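Local coordinates for protein AlyGC (Glaciecola chathamensis, PDB 5GKD) that probably cleaves alginate by beta-elimination, as a polysaccharide lyase family 6 enzyme built from two parallel beta-helices and carrying a bound calcium ion, at residues F59-N65 with F80-P86; K119-W125 with K143-T149; A151-T155 with H192-S197; R569-I575 with I601-L607. All blocks are in the same frame, centred on the assembly; numbering follows the deposited sequence.

Overall arrangement
Stacked coils of a parallel beta-helix repeat one principle: neighbouring turns pack on one another at strands and at the corners between them. Contacts 1, 2 and 3 follow one another along the N-terminal beta-helix, and contact 4 belongs to the C-terminal one. Contacts 1 and 2, centres about 14 Å apart, touch where Thr85 packs on Asp123. Contacts 2 and 3 share a sheet, through the neighbouring strands 124-128 and 150-152. Contact 2 also meets contact 4, centres about 17 Å apart, with Phe120 against Ile601, and so bridges the two beta-helices. The calcium ion lies about 8 Å from the side chain of Val148 and about 12 Å from that of Tyr602.

Contact 1 of 4, residues F59-N65 with F80-P86; sequences FLTGQSN and FKDGYTP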
# COMPACT_ATOMS: atom_id res chain seq x y z
N PHE A 59 19.43 -20.45 -18.14
CA PHE A 59 18.77 -19.42 -17.37
C PHE A 59 18.18 -20.03 -16.12
O PHE A 59 17.56 -21.10 -16.19
CB PHE A 59 17.66 -18.76 -18.20
CG PHE A 59 18.14 -18.20 -19.49
CD1 PHE A 59 18.79 -16.98 -19.52
CD2 PHE A 59 17.95 -18.89 -20.67
CE1 PHE A 59 19.24 -16.45 -20.71
CE2 PHE A 59 18.41 -18.36 -21.87
CZ PHE A 59 19.05 -17.14 -21.88
N LEU A 60 18.37 -19.36 -15.00
CA LEU A 60 17.72 -19.72 -13.75
C LEU A 60 16.73 -18.61 -13.44
O LEU A 60 17.13 -17.47 -13.18
CB LEU A 60 18.73 -19.91 -12.62
CG LEU A 60 19.27 -21.33 -12.53
CD1 LEU A 60 20.15 -21.63 -13.71
CD2 LEU A 60 20.02 -21.59 -11.25
N THR A 61 15.44 -18.95 -13.46
CA THR A 61 14.37 -17.97 -13.45
C THR A 61 13.40 -18.26 -12.30
O THR A 61 13.52 -19.25 -11.57
CB THR A 61 13.60 -17.96 -14.78
OG1 THR A 61 12.87 -19.19 -14.95
CG2 THR A 61 14.56 -17.77 -15.94
N GLY A 62 12.43 -17.37 -12.14
CA GLY A 62 11.50 -17.50 -11.04
C GLY A 62 12.22 -17.41 -9.71
O GLY A 62 13.17 -16.64 -9.55
N GLN A 63 11.78 -18.22 -8.75
CA GLN A 63 12.36 -18.19 -7.40
C GLN A 63 13.51 -19.18 -7.33
O GLN A 63 13.46 -20.20 -6.65
CB GLN A 63 11.29 -18.46 -6.35
CG GLN A 63 10.49 -17.21 -6.01
CD GLN A 63 9.82 -16.62 -7.24
OE1 GLN A 63 8.81 -17.15 -7.72
NE2 GLN A 63 10.40 -15.57 -7.80
N SER A 64 14.57 -18.85 -8.07
CA SER A 64 15.82 -19.59 -8.12
C SER A 64 16.87 -18.87 -7.30
O SER A 64 16.78 -17.66 -7.07
CB SER A 64 16.33 -19.72 -9.56
OG SER A 64 15.50 -20.53 -10.35
N ASN A 65 17.87 -19.62 -6.85
CA ASN A 65 19.00 -19.04 -6.14
C ASN A 65 20.12 -20.08 -6.14
O ASN A 65 19.99 -21.15 -6.73
CB ASN A 65 18.61 -18.58 -4.73
CG ASN A 65 18.18 -19.72 -3.82
OD1 ASN A 65 18.48 -20.88 -4.06
ND2 ASN A 65 17.47 -19.38 -2.75
N PHE A 80 20.97 -15.54 -14.12
CA PHE A 80 19.75 -15.33 -13.35
C PHE A 80 19.00 -14.14 -13.94
O PHE A 80 19.56 -13.05 -14.06
CB PHE A 80 20.03 -15.09 -11.86
CG PHE A 80 20.71 -16.23 -11.16
CD1 PHE A 80 22.07 -16.46 -11.32
CD2 PHE A 80 20.00 -17.04 -10.30
CE1 PHE A 80 22.70 -17.52 -10.68
CE2 PHE A 80 20.63 -18.09 -9.64
CZ PHE A 80 21.97 -18.33 -9.83
N LYS A 81 17.75 -14.36 -14.30
CA LYS A 81 16.88 -13.33 -14.86
C LYS A 81 15.45 -13.80 -14.69
O LYS A 81 15.20 -14.96 -14.36
CB LYS A 81 17.20 -13.07 -16.34
CG LYS A 81 16.73 -14.19 -17.26
CD LYS A 81 16.93 -13.83 -18.73
CE LYS A 81 16.16 -14.79 -19.62
NZ LYS A 81 16.36 -14.53 -21.07
N ASP A 82 14.51 -12.89 -14.95
CA ASP A 82 13.07 -13.18 -14.89
C ASP A 82 12.68 -13.86 -13.59
O ASP A 82 12.01 -14.89 -13.58
CB ASP A 82 12.62 -14.03 -16.08
CG ASP A 82 12.88 -13.37 -17.42
OD1 ASP A 82 12.89 -12.12 -17.50
OD2 ASP A 82 13.07 -14.10 -18.40
N GLY A 83 13.12 -13.29 -12.47
CA GLY A 83 12.76 -13.83 -11.18
C GLY A 83 13.38 -13.06 -10.04
O GLY A 83 13.75 -11.90 -10.19
N TYR A 84 13.48 -13.73 -8.89
CA TYR A 84 14.05 -13.14 -7.69
C TYR A 84 14.16 -14.22 -6.63
O TYR A 84 13.36 -15.16 -6.60
CB TYR A 84 13.23 -11.94 -7.19
CG TYR A 84 11.76 -12.24 -6.94
CD1 TYR A 84 10.84 -12.19 -7.98
CD2 TYR A 84 11.29 -12.56 -5.68
CE1 TYR A 84 9.51 -12.45 -7.76
CE2 TYR A 84 9.96 -12.83 -5.46
CZ TYR A 84 9.08 -12.78 -6.51
OH TYR A 84 7.76 -13.04 -6.30
N THR A 85 15.18 -14.10 -5.78
CA THR A 85 15.44 -15.15 -4.81
C THR A 85 14.34 -15.19 -3.76
O THR A 85 13.89 -14.14 -3.28
CB THR A 85 16.79 -14.96 -4.13
OG1 THR A 85 16.97 -16.04 -3.21
CG2 THR A 85 16.86 -13.62 -3.36
N PRO A 86 13.86 -16.38 -3.40
CA PRO A 86 12.91 -16.49 -2.28
C PRO A 86 13.57 -16.41 -0.91
O PRO A 86 12.86 -16.33 0.10
CB PRO A 86 12.29 -17.87 -2.51
CG PRO A 86 13.39 -18.64 -3.11
CD PRO A 86 14.16 -17.69 -3.99
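Phe59 turns one ring face to the ammonium group of Lys81, a cation-pi contact with Lys81 NZ 3.9 Å from the centroid of the Phe59 ring. The pair belongs to two successive coils of a parallel beta-helix, strands 58-62 and 73-81, followed through the corner where segment 80-86 turns at Asp82. Leu60 and Phe80 are bridged in parallel and send their side chains to the same face of the sheet, where Leu60 CB sits over the Phe80 ring in a CH-pi contact. Register then slips by one residue: Gly62 pairs with Gly83, a beta bulge that absorbs the extra residue of the turn. Around it Gly62 N donates to Asp82 O at 2.9 Å and Tyr84 N to Gly62 O at 3.0 Å. Glycine suits both positions, since Gly62 has positive phi and a CB on Gly83 would collide with Gly62 O. Beyond the bulge Gln63 centres an inverse gamma turn, while Ser64 OG bonds back to Thr61 O and to Phe34 N of the preceding coil. Pro86 closes over Gln63 and also packs on Lys475 of the second subunit. Gln63 NE2 lies over one face of the Tyr84 ring and donates to Tyr84 O at 3.2 Å.

Contact 2 of 4, residues K119-W125 with K143-T149; sequences KFEQDSW and KRNKGVT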
# COMPACT_ATOMS: atom_id res chain seq x y z
N LYS A 119 10.19 -2.74 -3.92
CA LYS A 119 11.48 -2.07 -3.73
C LYS A 119 12.00 -2.21 -2.31
O LYS A 119 13.21 -2.31 -2.11
CB LYS A 119 11.39 -0.58 -4.11
CG LYS A 119 11.37 -0.30 -5.61
CD LYS A 119 11.42 1.20 -5.91
CE LYS A 119 12.80 1.75 -5.66
NZ LYS A 119 12.80 3.19 -5.51
N PHE A 120 11.12 -2.21 -1.31
CA PHE A 120 11.60 -2.21 0.07
C PHE A 120 11.38 -3.53 0.77
O PHE A 120 11.36 -3.60 2.00
CB PHE A 120 11.00 -1.02 0.81
CG PHE A 120 11.58 0.26 0.31
CD1 PHE A 120 11.04 0.87 -0.80
CD2 PHE A 120 12.78 0.72 0.81
CE1 PHE A 120 11.62 2.00 -1.33
CE2 PHE A 120 13.36 1.84 0.28
CZ PHE A 120 12.79 2.48 -0.79
N GLU A 121 11.24 -4.59 -0.01
CA GLU A 121 11.47 -5.95 0.47
C GLU A 121 12.93 -6.25 0.15
O GLU A 121 13.28 -6.45 -1.01
CB GLU A 121 10.50 -6.92 -0.19
CG GLU A 121 10.33 -8.23 0.54
CD GLU A 121 9.73 -8.09 1.93
OE1 GLU A 121 10.17 -8.82 2.83
OE2 GLU A 121 8.85 -7.23 2.14
N GLN A 122 13.76 -6.24 1.19
CA GLN A 122 15.22 -6.25 1.06
C GLN A 122 15.80 -7.63 0.78
O GLN A 122 15.39 -8.62 1.38
CB GLN A 122 15.83 -5.71 2.36
CG GLN A 122 17.33 -5.90 2.44
CD GLN A 122 17.92 -5.27 3.67
OE1 GLN A 122 19.13 -5.08 3.76
NE2 GLN A 122 17.07 -4.92 4.63
N ASP A 123 16.77 -7.68 -0.12
CA ASP A 123 17.62 -8.85 -0.28
C ASP A 123 18.99 -8.38 -0.76
O ASP A 123 19.24 -7.19 -0.94
CB ASP A 123 17.01 -9.89 -1.24
CG ASP A 123 16.82 -9.37 -2.67
OD1 ASP A 123 17.30 -8.26 -3.03
OD2 ASP A 123 16.18 -10.08 -3.47
N SER A 124 19.89 -9.33 -0.95
CA SER A 124 21.20 -9.06 -1.52
C SER A 124 21.41 -10.05 -2.65
O SER A 124 20.81 -11.12 -2.66
CB SER A 124 22.31 -9.20 -0.49
OG SER A 124 22.40 -8.05 0.32
N TRP A 125 22.24 -9.68 -3.61
CA TRP A 125 22.42 -10.58 -4.74
C TRP A 125 23.58 -11.54 -4.53
O TRP A 125 23.49 -12.70 -4.94
CB TRP A 125 22.58 -9.80 -6.03
CG TRP A 125 21.27 -9.33 -6.58
CD1 TRP A 125 20.02 -9.48 -6.00
CD2 TRP A 125 21.04 -8.68 -7.83
NE1 TRP A 125 19.06 -8.92 -6.80
CE2 TRP A 125 19.66 -8.44 -7.94
CE3 TRP A 125 21.88 -8.26 -8.87
CZ2 TRP A 125 19.10 -7.81 -9.04
CZ3 TRP A 125 21.32 -7.62 -9.95
CH2 TRP A 125 19.96 -7.41 -10.03
N LYS A 143 19.72 -4.05 -10.03
CA LYS A 143 19.05 -4.28 -8.75
C LYS A 143 18.25 -3.05 -8.35
O LYS A 143 18.82 -1.96 -8.21
CB LYS A 143 20.05 -4.65 -7.65
CG LYS A 143 19.38 -5.04 -6.34
CD LYS A 143 20.40 -5.64 -5.37
CE LYS A 143 19.72 -6.42 -4.22
NZ LYS A 143 18.88 -5.60 -3.28
N ARG A 144 16.94 -3.21 -8.17
CA ARG A 144 16.07 -2.06 -7.95
C ARG A 144 15.62 -1.91 -6.51
O ARG A 144 15.06 -0.87 -6.16
CB ARG A 144 14.81 -2.13 -8.83
CG ARG A 144 14.90 -2.94 -10.08
CD ARG A 144 15.75 -2.34 -11.19
NE ARG A 144 15.16 -1.23 -11.88
CZ ARG A 144 15.30 -0.97 -13.18
NH1 ARG A 144 15.98 -1.78 -13.99
NH2 ARG A 144 14.73 0.10 -13.67
N ASN A 145 15.84 -2.91 -5.67
CA ASN A 145 15.25 -2.95 -4.35
C ASN A 145 16.32 -2.72 -3.29
O ASN A 145 17.51 -2.81 -3.55
CB ASN A 145 14.56 -4.29 -4.12
CG ASN A 145 15.53 -5.42 -4.04
OD1 ASN A 145 16.40 -5.56 -4.91
ND2 ASN A 145 15.40 -6.25 -3.00
N LYS A 146 15.85 -2.45 -2.09
CA LYS A 146 16.74 -2.23 -0.96
C LYS A 146 17.64 -3.45 -0.71
O LYS A 146 17.26 -4.60 -0.88
CB LYS A 146 15.91 -1.91 0.28
CG LYS A 146 16.73 -1.76 1.55
CD LYS A 146 16.16 -0.73 2.48
CE LYS A 146 17.04 -0.55 3.70
NZ LYS A 146 16.71 0.72 4.41
N GLY A 147 18.86 -3.16 -0.27
CA GLY A 147 19.79 -4.24 -0.01
C GLY A 147 20.98 -4.06 -0.92
O GLY A 147 20.86 -3.81 -2.12
N VAL A 148 22.17 -4.20 -0.32
CA VAL A 148 23.41 -4.10 -1.08
C VAL A 148 23.39 -5.15 -2.20
O VAL A 148 22.76 -6.21 -2.08
CB VAL A 148 24.60 -4.27 -0.12
CG1 VAL A 148 24.64 -5.66 0.45
CG2 VAL A 148 25.94 -3.93 -0.81
N THR A 149 24.02 -4.82 -3.32
CA THR A 149 24.12 -5.81 -4.39
C THR A 149 25.02 -6.96 -3.98
O THR A 149 24.66 -8.13 -4.12
CB THR A 149 24.61 -5.15 -5.69
OG1 THR A 149 23.76 -4.05 -6.01
CG2 THR A 149 24.61 -6.14 -6.86
O HOH W 1 16.38 -8.18 -5.56
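The extended side chain of Lys143 is the organising element here, in a corner where two consecutive coils of the N-terminal parallel beta-helix run side by side. Three t torsions carry it along the face of the Trp125 indole, with Lys143 CB 3.6 Å from the centroid of the six-membered ring in a CH-pi contact, before an m chi4 turns the ammonium group inward. There Lys143 NZ forms a salt bridge to Asp123 OD1 (3.1 Å) and a hydrogen bond to Asp123 O (2.9 Å), sharing its three protons among these and Gly147 O, Asn145 O and Asn145 OD1 of its own segment. A buried charge is thus met by one carboxylate and several carbonyls. Asp123 and Asn145 both adopt p rotamers, which bring Asn145 ND2 to Asp123 OD1 at 2.8 Å, while the same Asn145 ND2 donates to Glu121 O at 2.9 Å. Lys146 departs instead: its CB points toward 119-125, but the chain runs off past Phe120 to a weak bond with Asn180 O, a residue of the calcium site. Glu121 likewise turns away, to a salt bridge with Arg536 of the second subunit. Backbone bonds run along the pair: Lys146 N to Lys119 O (2.6 Å), Asp123 N to Lys146 O (3.2 Å), Trp125 N to Thr149 O (2.9 Å). Water 1 accepts from Trp125 NE1 at 3.0 Å.

Contact 3 of 4, residues A151-T155 with H192-S197; sequences AVRLT and HSLTDS. With PO4 (phosphate ion), chain G.
Strand 150-152 ends within 151-155: Ala151 and Val152 are extended, Arg153 continues with phi/psi of -91/150°, and Leu154 (-132/29°) and Thr155 (-73/-22°) bend the chain out of the sheet. Opposite, 192-197 is loop, opening with a type I beta turn from His192 to Thr195 that is closed by Thr195 N to His192 O at 3.1 Å and reinforced by Thr195 OG1 to the same oxygen at 2.7 Å. The backbones stay apart, nearest at Leu154 and His192 with CA atoms 6.2 Å from each other, and no hydrogen bond crosses. Side chains fill the gap. Leu154 (m, t) points into the concave side of the loop, its CB 3.8 Å from His192 CB, CD1 4.0 Å from Thr195 OG1 and CD2 3.8 Å from Ser197 OG, itself hydrogen-bonded to Thr199 OG1. His192, chi1 m, lays its ring over the bend, one face receiving Leu154 O, 3.4 Å from His192 CG, and a CH-pi contact from Thr155 CA, 3.8 Å from the ring centroid. Arg153 points its CB away and binds a phosphate ion, probably from the crystallisation liquor: NE to O1 at 3.0 Å, NH2 to O4 at 2.6 Å. Such corner packing is characteristic of a parallel beta-helix, whose loops between sheets meet from coil to coil; here strand 150-152 lies in its sheet between strands 124-128 and 185-188, and the loop leads on to strand 200-207.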
# COMPACT_ATOMS: atom_id res chain seq x y z
N ALA A 151 27.91 -8.24 -0.79
CA ALA A 151 28.53 -7.99 0.50
C ALA A 151 29.44 -9.16 0.88
O ALA A 151 29.25 -10.29 0.44
CB ALA A 151 27.47 -7.75 1.58
N VAL A 152 30.44 -8.85 1.70
CA VAL A 152 31.27 -9.84 2.39
C VAL A 152 30.84 -9.83 3.84
O VAL A 152 30.89 -8.78 4.49
CB VAL A 152 32.76 -9.50 2.28
CG1 VAL A 152 33.57 -10.33 3.25
CG2 VAL A 152 33.26 -9.67 0.86
N ARG A 153 30.39 -10.97 4.35
CA ARG A 153 29.95 -11.08 5.74
C ARG A 153 31.11 -11.50 6.62
O ARG A 153 31.97 -12.27 6.22
CB ARG A 153 28.84 -12.11 5.91
CG ARG A 153 27.50 -11.72 5.40
CD ARG A 153 26.84 -10.67 6.27
NE ARG A 153 25.85 -11.17 7.21
CZ ARG A 153 25.56 -10.54 8.34
NH1 ARG A 153 26.22 -9.43 8.66
NH2 ARG A 153 24.64 -11.00 9.17
N LEU A 154 31.06 -11.06 7.88
CA LEU A 154 32.14 -11.29 8.82
C LEU A 154 31.61 -11.82 10.15
O LEU A 154 32.21 -11.58 11.20
CB LEU A 154 32.93 -10.01 9.04
CG LEU A 154 33.54 -9.47 7.76
CD1 LEU A 154 34.09 -8.09 8.03
CD2 LEU A 154 34.62 -10.41 7.27
N THR A 155 30.49 -12.53 10.11
CA THR A 155 29.74 -12.70 11.34
C THR A 155 30.41 -13.67 12.30
O THR A 155 30.16 -13.58 13.50
CB THR A 155 28.30 -13.12 11.00
OG1 THR A 155 28.31 -14.17 10.06
CG2 THR A 155 27.59 -11.95 10.39
N HIS A 192 31.01 -5.89 13.07
CA HIS A 192 32.25 -6.61 12.85
C HIS A 192 33.34 -5.76 12.21
O HIS A 192 34.31 -6.30 11.68
CB HIS A 192 31.96 -7.85 12.00
CG HIS A 192 30.91 -8.72 12.58
ND1 HIS A 192 31.07 -9.34 13.80
CD2 HIS A 192 29.67 -9.03 12.16
CE1 HIS A 192 29.98 -10.02 14.09
NE2 HIS A 192 29.11 -9.86 13.11
N SER A 193 33.20 -4.43 12.28
CA SER A 193 34.10 -3.54 11.56
C SER A 193 35.47 -3.44 12.20
O SER A 193 36.42 -3.03 11.53
CB SER A 193 33.47 -2.15 11.45
OG SER A 193 33.09 -1.65 12.71
N LEU A 194 35.62 -3.84 13.46
CA LEU A 194 36.94 -3.86 14.08
C LEU A 194 37.70 -5.16 13.82
O LEU A 194 38.84 -5.29 14.25
CB LEU A 194 36.82 -3.60 15.59
CG LEU A 194 36.10 -2.29 15.88
CD1 LEU A 194 36.02 -1.99 17.36
CD2 LEU A 194 36.82 -1.16 15.15
N THR A 195 37.10 -6.11 13.11
CA THR A 195 37.83 -7.30 12.72
C THR A 195 38.51 -7.04 11.39
O THR A 195 38.11 -6.16 10.63
CB THR A 195 36.91 -8.52 12.63
OG1 THR A 195 36.06 -8.40 11.48
CG2 THR A 195 36.04 -8.63 13.87
N ASP A 196 39.56 -7.81 11.12
CA ASP A 196 40.34 -7.70 9.89
C ASP A 196 39.77 -8.64 8.85
O ASP A 196 39.72 -9.86 9.06
CB ASP A 196 41.81 -8.04 10.14
CG ASP A 196 42.53 -7.01 10.98
OD1 ASP A 196 42.13 -5.83 10.98
OD2 ASP A 196 43.52 -7.39 11.63
N SER A 197 39.38 -8.09 7.70
CA SER A 197 38.81 -8.88 6.62
C SER A 197 39.84 -9.28 5.57
O SER A 197 39.77 -10.40 5.06
CB SER A 197 37.66 -8.11 5.97
OG SER A 197 37.10 -8.83 4.90
P PO4 G . 22.86 -13.58 7.80
O1 PO4 G . 24.33 -13.73 7.47
O2 PO4 G . 22.21 -14.91 8.11
O3 PO4 G . 22.19 -12.93 6.62
O4 PO4 G . 22.71 -12.70 9.02

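Contact 4 of 4, residues R569-I575 with I601-L607; sequences RSFADYI and IYNVEYL
Two neighbouring coils of the C-terminal parallel beta-helix run in the same direction, 14° apart end to end, in register from Phe571 opposite Asn603 to Ile575 opposite Leu607. Arg569 has positive phi (65/20°), Asp573 (-54/-36°) makes the corner, and Ala572 bridges Val604 (CA-CA 4.6 Å). Ala572 N donates to Asn603 O (2.9 Å), Glu605 N to Ala572 O (3.0 Å) and, past the corner, Ile575 N to Tyr606 O (2.9 Å). The largest bump is Phe571 (chi1 t), its ring edge toward the face of Tyr602 (chi1 p), centroids 5.5 Å apart and planes at 68°. Glu605 OE1, 3.6 Å from Phe571 CZ, borders the hollow and accepts from Tyr602 OH at 2.6 Å, while Glu605 OE2 pairs with Arg234. Ile575 (m, t) fits between Val604 and Leu607: Ile575 CD1 is 4.1 Å from Val604 CG2, Ile575 CG2 4.1 Å from Leu607 CD2. Ile601 CD1 presses on the guanidinium face of Arg569, 3.5 Å from Arg569 CZ. Asn603 ND2 reaches Ser570 O (3.1 Å) and Glu595. Water 3 links Ser570 O to Tyr602 O. The chemistry implies a seam joined by uncharged hydrogen bonds, Arg569 finding its salt bridges outside, to Glu595 and Asp597.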
# COMPACT_ATOMS: atom_id res chain seq x y z
N ARG A 569 5.59 3.76 -1.31
CA ARG A 569 6.87 3.18 -1.71
C ARG A 569 7.14 3.34 -3.20
O ARG A 569 7.94 2.59 -3.76
CB ARG A 569 6.97 1.70 -1.30
CG ARG A 569 6.79 1.43 0.20
CD ARG A 569 7.82 2.23 1.01
NE ARG A 569 8.14 1.61 2.28
CZ ARG A 569 8.15 2.24 3.45
NH1 ARG A 569 7.85 3.53 3.52
NH2 ARG A 569 8.47 1.58 4.55
N SER A 570 6.48 4.27 -3.88
CA SER A 570 6.78 4.57 -5.27
C SER A 570 7.89 5.61 -5.34
O SER A 570 8.13 6.35 -4.39
CB SER A 570 5.53 5.05 -6.02
OG SER A 570 5.11 6.34 -5.57
N PHE A 571 8.57 5.67 -6.49
CA PHE A 571 9.70 6.60 -6.61
C PHE A 571 9.81 7.13 -8.03
O PHE A 571 10.02 6.37 -8.97
CB PHE A 571 11.01 5.94 -6.18
CG PHE A 571 12.16 6.93 -6.06
CD1 PHE A 571 12.38 7.62 -4.88
CD2 PHE A 571 13.00 7.18 -7.15
CE1 PHE A 571 13.41 8.54 -4.78
CE2 PHE A 571 14.03 8.09 -7.05
CZ PHE A 571 14.24 8.77 -5.87
N ALA A 572 9.66 8.45 -8.17
CA ALA A 572 9.88 9.13 -9.44
C ALA A 572 11.32 9.60 -9.55
O ALA A 572 11.77 10.44 -8.77
CB ALA A 572 8.93 10.32 -9.59
N ASP A 573 12.06 9.07 -10.54
CA ASP A 573 13.36 9.64 -10.88
C ASP A 573 13.25 11.13 -11.17
O ASP A 573 14.16 11.90 -10.85
CB ASP A 573 13.96 8.90 -12.08
CG ASP A 573 14.66 7.58 -11.68
OD1 ASP A 573 15.44 7.57 -10.73
OD2 ASP A 573 14.45 6.55 -12.34
N TYR A 574 12.15 11.57 -11.79
CA TYR A 574 11.83 12.99 -11.80
C TYR A 574 10.37 13.18 -12.15
O TYR A 574 9.76 12.35 -12.84
CB TYR A 574 12.69 13.80 -12.78
CG TYR A 574 12.59 13.42 -14.24
CD1 TYR A 574 11.55 13.89 -15.04
CD2 TYR A 574 13.54 12.61 -14.82
CE1 TYR A 574 11.47 13.53 -16.39
CE2 TYR A 574 13.47 12.25 -16.15
CZ TYR A 574 12.44 12.71 -16.93
OH TYR A 574 12.43 12.33 -18.25
N ILE A 575 9.82 14.28 -11.66
CA ILE A 575 8.55 14.83 -12.11
C ILE A 575 8.85 16.24 -12.60
O ILE A 575 9.39 17.06 -11.84
CB ILE A 575 7.51 14.84 -10.98
CG1 ILE A 575 7.21 13.41 -10.54
CG2 ILE A 575 6.23 15.52 -11.42
CD1 ILE A 575 6.50 13.34 -9.21
N ILE A 601 13.04 7.07 3.57
CA ILE A 601 12.51 6.77 2.25
C ILE A 601 11.74 7.98 1.72
O ILE A 601 11.10 8.72 2.49
CB ILE A 601 11.62 5.50 2.31
CG1 ILE A 601 12.41 4.31 2.87
CG2 ILE A 601 11.12 5.14 0.94
CD1 ILE A 601 11.56 3.11 3.17
N TYR A 602 11.77 8.20 0.41
CA TYR A 602 11.02 9.32 -0.17
C TYR A 602 10.53 8.93 -1.56
O TYR A 602 10.82 7.84 -2.06
CB TYR A 602 11.85 10.62 -0.16
CG TYR A 602 13.21 10.61 -0.83
CD1 TYR A 602 14.33 10.06 -0.21
CD2 TYR A 602 13.39 11.22 -2.07
CE1 TYR A 602 15.59 10.11 -0.81
CE2 TYR A 602 14.64 11.26 -2.68
CZ TYR A 602 15.73 10.71 -2.05
OH TYR A 602 16.94 10.76 -2.67
N ASN A 603 9.76 9.84 -2.19
CA ASN A 603 8.94 9.53 -3.36
C ASN A 603 9.43 10.16 -4.66
O ASN A 603 8.91 9.79 -5.73
CB ASN A 603 7.49 10.00 -3.14
CG ASN A 603 6.80 9.25 -2.01
OD1 ASN A 603 6.27 9.87 -1.08
ND2 ASN A 603 6.77 7.92 -2.11
N VAL A 604 10.39 11.09 -4.62
CA VAL A 604 10.79 11.83 -5.82
C VAL A 604 12.21 12.38 -5.67
O VAL A 604 12.55 12.98 -4.65
CB VAL A 604 9.80 12.97 -6.12
CG1 VAL A 604 9.68 13.95 -4.94
CG2 VAL A 604 10.19 13.71 -7.40
N GLU A 605 13.04 12.18 -6.69
CA GLU A 605 14.39 12.73 -6.66
C GLU A 605 14.41 14.20 -7.07
O GLU A 605 14.99 15.03 -6.38
CB GLU A 605 15.33 11.90 -7.54
CG GLU A 605 16.81 12.26 -7.38
CD GLU A 605 17.38 11.95 -6.00
OE1 GLU A 605 16.75 11.22 -5.21
OE2 GLU A 605 18.49 12.44 -5.70
N TYR A 606 13.79 14.54 -8.21
CA TYR A 606 13.71 15.90 -8.73
C TYR A 606 12.26 16.25 -9.02
O TYR A 606 11.66 15.66 -9.93
CB TYR A 606 14.53 16.07 -10.01
CG TYR A 606 15.98 15.76 -9.88
CD1 TYR A 606 16.89 16.72 -9.41
CD2 TYR A 606 16.46 14.52 -10.23
CE1 TYR A 606 18.25 16.43 -9.29
CE2 TYR A 606 17.79 14.22 -10.11
CZ TYR A 606 18.67 15.16 -9.64
OH TYR A 606 19.99 14.82 -9.56
N LEU A 607 11.71 17.21 -8.28
CA LEU A 607 10.43 17.83 -8.60
C LEU A 607 10.70 19.21 -9.18
O LEU A 607 11.27 20.06 -8.49
CB LEU A 607 9.58 17.95 -7.34
CG LEU A 607 8.06 17.98 -7.37
CD1 LEU A 607 7.54 18.90 -6.30
CD2 LEU A 607 7.48 18.29 -8.72
O HOH W 2 6.35 8.66 -6.34
O HOH W 3 9.13 5.18 -1.91